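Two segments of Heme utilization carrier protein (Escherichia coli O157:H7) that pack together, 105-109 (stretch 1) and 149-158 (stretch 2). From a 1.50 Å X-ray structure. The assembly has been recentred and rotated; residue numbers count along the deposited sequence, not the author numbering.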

# COMPACT_ATOMS: atom_id res chain seq x y z
N ALA A 105 -17.58 -3.46 4.60
CA ALA A 105 -18.76 -2.85 3.99
C ALA A 105 -18.70 -2.98 2.48
O ALA A 105 -17.64 -2.83 1.87
N LEU A 106 -19.86 -3.24 1.88
CA LEU A 106 -20.04 -3.10 0.44
C LEU A 106 -20.82 -1.83 0.21
O LEU A 106 -21.87 -1.63 0.83
N ILE A 107 -20.29 -0.95 -0.65
CA ILE A 107 -20.84 0.38 -0.86
C ILE A 107 -21.09 0.63 -2.34
O ILE A 107 -20.24 0.33 -3.18
N GLU A 108 -22.24 1.24 -2.65
CA GLU A 108 -22.49 1.79 -3.98
C GLU A 108 -22.86 3.25 -3.81
O GLU A 108 -23.71 3.58 -2.98
N ARG A 109 -22.20 4.11 -4.57
CA ARG A 109 -22.55 5.53 -4.53
C ARG A 109 -22.02 6.21 -5.78
O ARG A 109 -21.30 5.61 -6.59
N ALA A 149 -22.12 -9.56 -9.96
CA ALA A 149 -21.52 -10.44 -8.96
C ALA A 149 -21.41 -9.75 -7.60
O ALA A 149 -21.64 -10.36 -6.55
N PHE A 150 -21.08 -8.45 -7.60
CA PHE A 150 -21.07 -7.67 -6.38
C PHE A 150 -22.45 -7.66 -5.72
O PHE A 150 -22.57 -7.84 -4.50
N HIS A 151 -23.51 -7.46 -6.51
CA HIS A 151 -24.86 -7.49 -5.95
C HIS A 151 -25.21 -8.87 -5.39
O HIS A 151 -25.90 -8.97 -4.37
N THR A 152 -24.76 -9.93 -6.06
CA THR A 152 -24.99 -11.28 -5.53
C THR A 152 -24.32 -11.46 -4.17
O THR A 152 -24.91 -12.04 -3.25
N LEU A 153 -23.09 -10.96 -4.02
CA LEU A 153 -22.41 -11.09 -2.73
C LEU A 153 -23.12 -10.27 -1.66
O LEU A 153 -23.30 -10.75 -0.53
N ALA A 154 -23.54 -9.05 -1.98
CA ALA A 154 -24.23 -8.25 -0.98
C ALA A 154 -25.51 -8.93 -0.51
O ALA A 154 -25.81 -8.93 0.69
N ALA A 155 -26.25 -9.54 -1.43
CA ALA A 155 -27.48 -10.24 -1.05
C ALA A 155 -27.17 -11.43 -0.16
O ALA A 155 -27.88 -11.69 0.82
N SER A 156 -26.10 -12.16 -0.47
CA SER A 156 -25.72 -13.31 0.34
C SER A 156 -25.20 -12.87 1.70
O SER A 156 -25.44 -13.56 2.69
N LEU A 157 -24.50 -11.74 1.79
CA LEU A 157 -24.07 -11.28 3.10
C LEU A 157 -25.25 -10.89 3.97
O LEU A 157 -25.14 -10.88 5.20
N LYS A 158 -26.39 -10.57 3.35
CA LYS A 158 -27.58 -10.26 4.12
C LYS A 158 -28.38 -11.50 4.52
O LYS A 158 -29.45 -11.33 5.12

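Which strand residues face the helix? Side chains alternate along a strand, so Ala-105 points away and touches nothing across the contact, while Leu-106 points toward the helix, as does Glu-108 two residues on.

What does Leu-106 fill? Its m, p rotamer (chi1 -86°, chi2 64°) sets Leu-106 CD2 over one face of the Phe-150 ring, 4.1 Å from the ring centroid, a CH-pi contact. Leu-106 CD2 also lies 4.0 Å from Leu-153 CD2, 3.9 Å from Ala-154 CB and 3.8 Å from Ala-154 N, in reach of the helix backbone. Leu-106 CD1 meets Leu-157 CD1 at 3.8 Å, so this one residue spans two helical turns.

How does Ile-107 take part when its side chain points away? Through its backbone: Ile-107 O lies 3.6 Å from Phe-150 CZ. Phe-150, whose CA-to-CB bond points toward the strand, is t at chi1.

What closes the more exposed end? Glu-108, m at chi1 and t at chi2, lays Glu-108 CG 3.5 Å from Phe-150 CE1, then extends its carboxylate to His-151. Although the histidine's CA-to-CB bond points away, its ring reaches back, and His-151 NE2 donates a hydrogen bond to Glu-108 OE2 at 2.7 Å, near the ring plane. Beyond it, Arg-109 makes no contact with the helix and hydrogen-bonds elsewhere in the structure.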

# COMPACT_ATOMS: atom_id res chain seq x y z
CB ALA A 105 -18.90 -1.37 4.37
CB LEU A 106 -20.78 -4.30 -0.16
CG LEU A 106 -19.90 -5.51 -0.53
CD1 LEU A 106 -19.25 -6.13 0.69
CD2 LEU A 106 -20.71 -6.56 -1.29
CB ILE A 107 -19.89 1.46 -0.31
CG1 ILE A 107 -19.70 1.26 1.20
CG2 ILE A 107 -20.43 2.87 -0.64
CD1 ILE A 107 -18.47 1.96 1.75
CB GLU A 108 -23.61 1.04 -4.69
CG GLU A 108 -23.27 -0.42 -4.97
CD GLU A 108 -24.45 -1.18 -5.55
OE1 GLU A 108 -25.12 -1.90 -4.79
OE2 GLU A 108 -24.71 -1.04 -6.77
CB ARG A 109 -21.99 6.20 -3.27
CG ARG A 109 -20.48 6.14 -3.19
CD ARG A 109 -19.96 6.82 -1.93
NE ARG A 109 -20.27 8.25 -1.94
CZ ARG A 109 -19.37 9.23 -2.01
NH1 ARG A 109 -19.78 10.49 -2.02
NH2 ARG A 109 -18.07 8.96 -2.05
CB ALA A 149 -20.14 -10.89 -9.45
CB PHE A 150 -20.57 -6.25 -6.74
CG PHE A 150 -20.60 -5.24 -5.63
CD1 PHE A 150 -21.76 -4.50 -5.37
CD2 PHE A 150 -19.44 -4.93 -4.93
CE1 PHE A 150 -21.76 -3.54 -4.37
CE2 PHE A 150 -19.45 -3.96 -3.94
CZ PHE A 150 -20.60 -3.27 -3.66
CB HIS A 151 -25.87 -7.09 -7.01
CG HIS A 151 -25.87 -5.63 -7.31
ND1 HIS A 151 -26.15 -5.13 -8.56
CD2 HIS A 151 -25.61 -4.56 -6.52
CE1 HIS A 151 -26.07 -3.81 -8.53
NE2 HIS A 151 -25.75 -3.44 -7.31
CB THR A 152 -24.49 -12.31 -6.54
OG1 THR A 152 -25.30 -12.22 -7.72
CG2 THR A 152 -24.59 -13.73 -5.99
CB LEU A 153 -20.96 -10.64 -2.86
CG LEU A 153 -20.14 -10.53 -1.57
CD1 LEU A 153 -20.05 -11.86 -0.79
CD2 LEU A 153 -18.74 -10.00 -1.88
CB ALA A 154 -24.54 -6.86 -1.55
CB ALA A 155 -28.24 -10.68 -2.29
CB SER A 156 -24.69 -14.14 -0.42
OG SER A 156 -23.42 -13.54 -0.35
CB LEU A 157 -23.10 -10.10 2.96
CG LEU A 157 -21.72 -10.46 2.42
CD1 LEU A 157 -20.91 -9.21 2.18
CD2 LEU A 157 -20.98 -11.41 3.36
CB LYS A 158 -28.46 -9.28 3.34
CG LYS A 158 -28.08 -7.82 3.57
CD LYS A 158 -27.86 -7.05 2.28
CE LYS A 158 -29.14 -6.94 1.48
NZ LYS A 158 -29.08 -5.83 0.49